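Local coordinates for protein copper chaperone CopZ (Staphylococcus aureus, PDB 6FF2) that sequesters copper(I) inside the cell and delivers it to the copper-exporting P-type ATPase CopA, at residues H15-A23 with A33-V42. Sequence-based numbering, arbitrary orientation.
Sequences HCKSAVESA and ADVNLENGQV. With CU1 (copper (I) ion), chain D; CU1 (copper (I) ion), chain C; CU1 (copper (I) ion), chain F.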
ATOM      1  N   HIS A  15       0.865  -3.944   0.322  1.00 16.37           N
ATOM      2  CA  HIS A  15      -0.070  -3.225  -0.543  1.00 16.68           C
ATOM      3  C   HIS A  15       0.527  -2.964  -1.945  1.00 16.63           C
ATOM      4  O   HIS A  15      -0.197  -3.069  -2.953  1.00 17.80           O
ATOM      5  CB  HIS A  15      -0.423  -1.862   0.041  1.00 15.68           C
ATOM      6  CG  HIS A  15      -1.235  -1.917   1.284  1.00 17.91           C
ATOM      7  ND1 HIS A  15      -0.797  -1.366   2.463  1.00 19.14           N
ATOM      8  CD2 HIS A  15      -2.486  -2.394   1.516  1.00 20.49           C
ATOM      9  CE1 HIS A  15      -1.728  -1.536   3.393  1.00 19.68           C
ATOM     10  NE2 HIS A  15      -2.771  -2.128   2.837  1.00 23.08           N
ATOM     11  N   CYS A  16       1.824  -2.654  -1.979  1.00 16.82           N
ATOM     12  CA  CYS A  16       2.550  -2.406  -3.229  1.00 16.07           C
ATOM     13  C   CYS A  16       2.584  -3.719  -4.043  1.00 16.34           C
ATOM     14  O   CYS A  16       2.259  -3.745  -5.247  1.00 17.74           O
ATOM     15  CB  CYS A  16       3.976  -1.936  -3.006  1.00 17.66           C
ATOM     16  SG  CYS A  16       4.088  -0.296  -2.241  1.00 17.75           S
ATOM     17  N   LYS A  17       2.917  -4.787  -3.359  1.00 15.99           N
ATOM     18  CA  LYS A  17       2.918  -6.128  -3.963  1.00 18.25           C
ATOM     19  C   LYS A  17       1.573  -6.439  -4.581  1.00 17.94           C
ATOM     20  O   LYS A  17       1.467  -6.900  -5.741  1.00 17.46           O
ATOM     21  CB  LYS A  17       3.367  -7.160  -2.974  1.00 18.14           C
ATOM     22  CG  LYS A  17       3.087  -8.621  -3.324  1.00 20.39           C
ATOM     23  CD  LYS A  17       3.873  -9.475  -2.356  1.00 23.78           C
ATOM     24  CE  LYS A  17       3.535 -10.944  -2.457  1.00 29.55           C
ATOM     25  NZ  LYS A  17       4.160 -11.573  -3.638  1.00 34.59           N
ATOM     26  N   SER A  18       0.501  -6.243  -3.843  1.00 18.41           N
ATOM     27  CA  SER A  18      -0.801  -6.570  -4.324  1.00 17.84           C
ATOM     28  C   SER A  18      -1.156  -5.754  -5.555  1.00 17.88           C
ATOM     29  O   SER A  18      -1.717  -6.273  -6.535  1.00 19.34           O
ATOM     30  CB  SER A  18      -1.799  -6.357  -3.202  1.00 23.28           C
ATOM     31  OG  SER A  18      -3.049  -6.646  -3.693  1.00 31.74           O
ATOM     32  N   ALA A  19      -0.836  -4.467  -5.517  1.00 16.06           N
ATOM     33  CA  ALA A  19      -1.173  -3.581  -6.606  1.00 17.31           C
ATOM     34  C   ALA A  19      -0.429  -3.958  -7.909  1.00 15.99           C
ATOM     35  O   ALA A  19      -1.005  -3.836  -8.999  1.00 17.64           O
ATOM     36  CB  ALA A  19      -0.868  -2.131  -6.240  1.00 17.78           C
ATOM     37  N   VAL A  20       0.859  -4.257  -7.767  1.00 16.26           N
ATOM     38  CA  VAL A  20       1.699  -4.632  -8.931  1.00 15.27           C
ATOM     39  C   VAL A  20       1.180  -5.955  -9.482  1.00 15.25           C
ATOM     40  O   VAL A  20       0.965  -6.069 -10.723  1.00 14.35           O
ATOM     41  CB  VAL A  20       3.165  -4.621  -8.519  1.00 15.07           C
ATOM     42  CG1 VAL A  20       4.028  -5.307  -9.588  1.00 15.30           C
ATOM     43  CG2 VAL A  20       3.655  -3.181  -8.325  1.00 16.39           C
ATOM     44  N   GLU A  21       0.965  -6.933  -8.629  1.00 14.97           N
ATOM     45  CA  GLU A  21       0.483  -8.245  -9.151  1.00 14.80           C
ATOM     46  C   GLU A  21      -0.893  -8.090  -9.836  1.00 16.14           C
ATOM     47  O   GLU A  21      -1.126  -8.690 -10.883  1.00 16.63           O
ATOM     48  CB  GLU A  21       0.473  -9.308  -8.045  1.00 15.91           C
ATOM     49  CG  GLU A  21       1.861  -9.687  -7.593  1.00 17.30           C
ATOM     50  CD  GLU A  21       1.945 -10.720  -6.511  1.00 17.10           C
ATOM     51  OE1 GLU A  21       0.890 -11.243  -6.064  1.00 21.42           O
ATOM     52  OE2 GLU A  21       3.089 -10.966  -6.077  1.00 18.60           O
ATOM     53  N   SER A  22      -1.811  -7.308  -9.273  1.00 17.16           N
ATOM     54  CA  SER A  22      -3.099  -7.120  -9.915  1.00 17.93           C
ATOM     55  C   SER A  22      -3.009  -6.447 -11.244  1.00 17.58           C
ATOM     56  O   SER A  22      -3.679  -6.848 -12.185  1.00 20.57           O
ATOM     57  CB  SER A  22      -4.064  -6.315  -9.051  1.00 21.62           C
ATOM     58  OG  SER A  22      -4.449  -7.178  -8.028  1.00 28.56           O
ATOM     59  N   ALA A  23      -2.191  -5.409 -11.341  1.00 15.73           N
ATOM     60  CA  ALA A  23      -2.054  -4.673 -12.608  1.00 16.82           C
ATOM     61  C   ALA A  23      -1.504  -5.584 -13.706  1.00 15.86           C
ATOM     62  O   ALA A  23      -1.974  -5.576 -14.821  1.00 18.40           O
ATOM     63  CB  ALA A  23      -1.125  -3.490 -12.411  1.00 18.16           C
ATOM     64  N   ALA A  33       1.954 -13.290 -11.799  1.00 12.95           N
ATOM     65  CA  ALA A  33       2.992 -12.351 -11.446  1.00 12.74           C
ATOM     66  C   ALA A  33       3.333 -12.553  -9.966  1.00 13.47           C
ATOM     67  O   ALA A  33       2.398 -12.683  -9.141  1.00 16.33           O
ATOM     68  CB  ALA A  33       2.518 -10.921 -11.692  1.00 15.14           C
ATOM     69  N   ASP A  34       4.620 -12.540  -9.634  1.00 13.51           N
ATOM     70  CA  ASP A  34       5.091 -12.774  -8.234  1.00 15.18           C
ATOM     71  C   ASP A  34       6.151 -11.738  -7.897  1.00 16.18           C
ATOM     72  O   ASP A  34       7.263 -11.744  -8.436  1.00 16.32           O
ATOM     73  CB  ASP A  34       5.630 -14.207  -8.178  1.00 18.11           C
ATOM     74  CG  ASP A  34       6.184 -14.587  -6.829  1.00 28.99           C
ATOM     75  OD1 ASP A  34       5.815 -13.996  -5.822  1.00 33.90           O
ATOM     76  OD2 ASP A  34       6.976 -15.528  -6.778  1.00 39.55           O
ATOM     77  N   VAL A  35       5.770 -10.804  -7.021  1.00 15.36           N
ATOM     78  CA  VAL A  35       6.648  -9.779  -6.500  1.00 15.36           C
ATOM     79  C   VAL A  35       7.460 -10.325  -5.339  1.00 15.43           C
ATOM     80  O   VAL A  35       6.890 -10.873  -4.372  1.00 18.42           O
ATOM     81  CB  VAL A  35       5.850  -8.567  -5.996  1.00 14.86           C
ATOM     82  CG1 VAL A  35       6.775  -7.624  -5.188  1.00 17.18           C
ATOM     83  CG2 VAL A  35       5.130  -7.884  -7.198  1.00 17.41           C
ATOM     84  N   ASN A  36       8.761 -10.147  -5.396  1.00 16.92           N
ATOM     85  CA  ASN A  36       9.641 -10.360  -4.228  1.00 17.02           C
ATOM     86  C   ASN A  36       9.977  -9.005  -3.649  1.00 17.17           C
ATOM     87  O   ASN A  36      10.785  -8.274  -4.187  1.00 20.16           O
ATOM     88  CB  ASN A  36      10.913 -11.110  -4.609  1.00 19.40           C
ATOM     89  CG  ASN A  36      11.847 -11.342  -3.464  1.00 21.31           C
ATOM     90  OD1 ASN A  36      11.728 -10.736  -2.430  1.00 26.36           O
ATOM     91  ND2 ASN A  36      12.821 -12.194  -3.668  1.00 23.25           N
ATOM     92  N   LEU A  37       9.351  -8.666  -2.526  1.00 19.33           N
ATOM     93  CA  LEU A  37       9.549  -7.334  -1.931  1.00 21.16           C
ATOM     94  C   LEU A  37      10.952  -7.132  -1.421  1.00 23.18           C
ATOM     95  O   LEU A  37      11.425  -6.002  -1.354  1.00 25.78           O
ATOM     96  CB  LEU A  37       8.555  -7.105  -0.776  1.00 20.11           C
ATOM     97  CG  LEU A  37       7.130  -6.831  -1.210  1.00 20.40           C
ATOM     98  CD1 LEU A  37       6.258  -6.817   0.037  1.00 22.06           C
ATOM     99  CD2 LEU A  37       6.990  -5.531  -1.985  1.00 20.74           C
ATOM    100  N   GLU A  38      11.624  -8.233  -1.090  1.00 22.60           N
ATOM    101  CA  GLU A  38      12.963  -8.163  -0.467  1.00 28.43           C
ATOM    102  C   GLU A  38      14.027  -7.749  -1.480  1.00 28.03           C
ATOM    103  O   GLU A  38      14.968  -7.095  -1.107  1.00 36.04           O
ATOM    104  CB  GLU A  38      13.374  -9.482   0.156  1.00 32.16           C
ATOM    105  CG  GLU A  38      12.443 -10.061   1.211  1.00 37.48           C
ATOM    106  CD  GLU A  38      13.033 -11.317   1.848  1.00 41.99           C
ATOM    107  OE1 GLU A  38      13.761 -12.071   1.136  1.00 52.77           O
ATOM    108  OE2 GLU A  38      12.772 -11.544   3.058  1.00 56.99           O
ATOM    109  N   ASN A  39      13.851  -8.086  -2.764  1.00 25.67           N
ATOM    110  CA  ASN A  39      14.828  -7.630  -3.768  1.00 24.73           C
ATOM    111  C   ASN A  39      14.277  -6.819  -4.910  1.00 20.49           C
ATOM    112  O   ASN A  39      15.031  -6.391  -5.760  1.00 24.94           O
ATOM    113  CB  ASN A  39      15.658  -8.800  -4.334  1.00 26.41           C
ATOM    114  CG  ASN A  39      14.809  -9.867  -5.029  1.00 23.39           C
ATOM    115  OD1 ASN A  39      13.632  -9.645  -5.308  1.00 25.95           O
ATOM    116  ND2 ASN A  39      15.436 -11.025  -5.361  1.00 30.31           N
ATOM    117  N   GLY A  40      12.987  -6.535  -4.916  1.00 18.12           N
ATOM    118  CA  GLY A  40      12.356  -5.768  -5.972  1.00 17.37           C
ATOM    119  C   GLY A  40      12.142  -6.495  -7.284  1.00 18.09           C
ATOM    120  O   GLY A  40      11.700  -5.875  -8.294  1.00 18.70           O
ATOM    121  N   GLN A  41      12.418  -7.790  -7.309  1.00 16.60           N
ATOM    122  CA  GLN A  41      12.231  -8.552  -8.540  1.00 17.90           C
ATOM    123  C   GLN A  41      10.797  -8.967  -8.699  1.00 16.68           C
ATOM    124  O   GLN A  41      10.196  -9.545  -7.769  1.00 20.15           O
ATOM    125  CB  GLN A  41      13.133  -9.792  -8.588  1.00 18.75           C
ATOM    126  CG  GLN A  41      14.608  -9.457  -8.789  1.00 23.32           C
ATOM    127  CD  GLN A  41      15.373 -10.635  -9.255  1.00 29.82           C
ATOM    128  OE1 GLN A  41      14.964 -11.803  -9.074  1.00 33.52           O
ATOM    129  NE2 GLN A  41      16.418 -10.368  -9.924  1.00 25.96           N
ATOM    130  N   VAL A  42      10.280  -8.773  -9.897  1.00 15.05           N
ATOM    131  CA  VAL A  42       8.962  -9.249 -10.205  1.00 14.32           C
ATOM    132  C   VAL A  42       8.987 -10.293 -11.339  1.00 14.14           C
ATOM    133  O   VAL A  42       9.456  -9.964 -12.411  1.00 15.83           O
ATOM    134  CB  VAL A  42       8.070  -8.069 -10.616  1.00 16.71           C
ATOM    135  CG1 VAL A  42       6.624  -8.550 -10.803  1.00 19.64           C
ATOM    136  CG2 VAL A  42       8.183  -6.941  -9.562  1.00 17.27           C
TER
HETATM  137 CU   CU1 D 102       1.084  -0.848   2.984  0.80 22.10          CU
HETATM  138 CU   CU1 C 101       3.498  -0.227  -0.114  1.00 18.74          CU
HETATM  139 CU   CU1 F 104       2.159   1.160  -1.875  0.80 22.93          CU
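The Glu21 carboxylate meets the strand with both a face and an edge: the carbonyl oxygen of Ala33 sits squarely over one face, 3.3 Å from Glu21 CD, while OE2 receives two donors. On its anti side comes the backbone N of Val35, 2.8 Å from Glu21 OE2 and nearly straight (N-H...O 176°), shifted toward the Ala33 face. On the syn side, toward the other face, Lys17 NZ forms a salt bridge 2.7 Å from Glu21 OE2. The lysine chain runs extended along Val35 and bends only at its last torsion (chi4 77°), which lets NZ donate to Val35 O at 2.9 Å, on a lone pair in the carbonyl plane. Both polar backbone atoms of Val35 are thus held from the helix; strand 30-36 is an edge strand within this chain. Helix 14-25 runs roughly antiparallel to it in the βαββαβ, ferredoxin-like fold of heavy-metal-associated domains; the axes of 15-23 and 33-36 come within 7.9 Å. Asp34 OD1 joins through a long 3.7 Å salt bridge to Lys17 NZ; the ammonium probably tempers the repulsion of the two carboxylates. Beneath this polar layer, Val20 CG1 touches Val35 CG2 at 3.7 Å, the side chains crossing near a right angle; toward the copper end, Leu37 CD2 rests against Lys17 CB. His15 ND1 binds one copper(I) ion, Cys16 SG two others; Cys13 and the second subunit complete the sites.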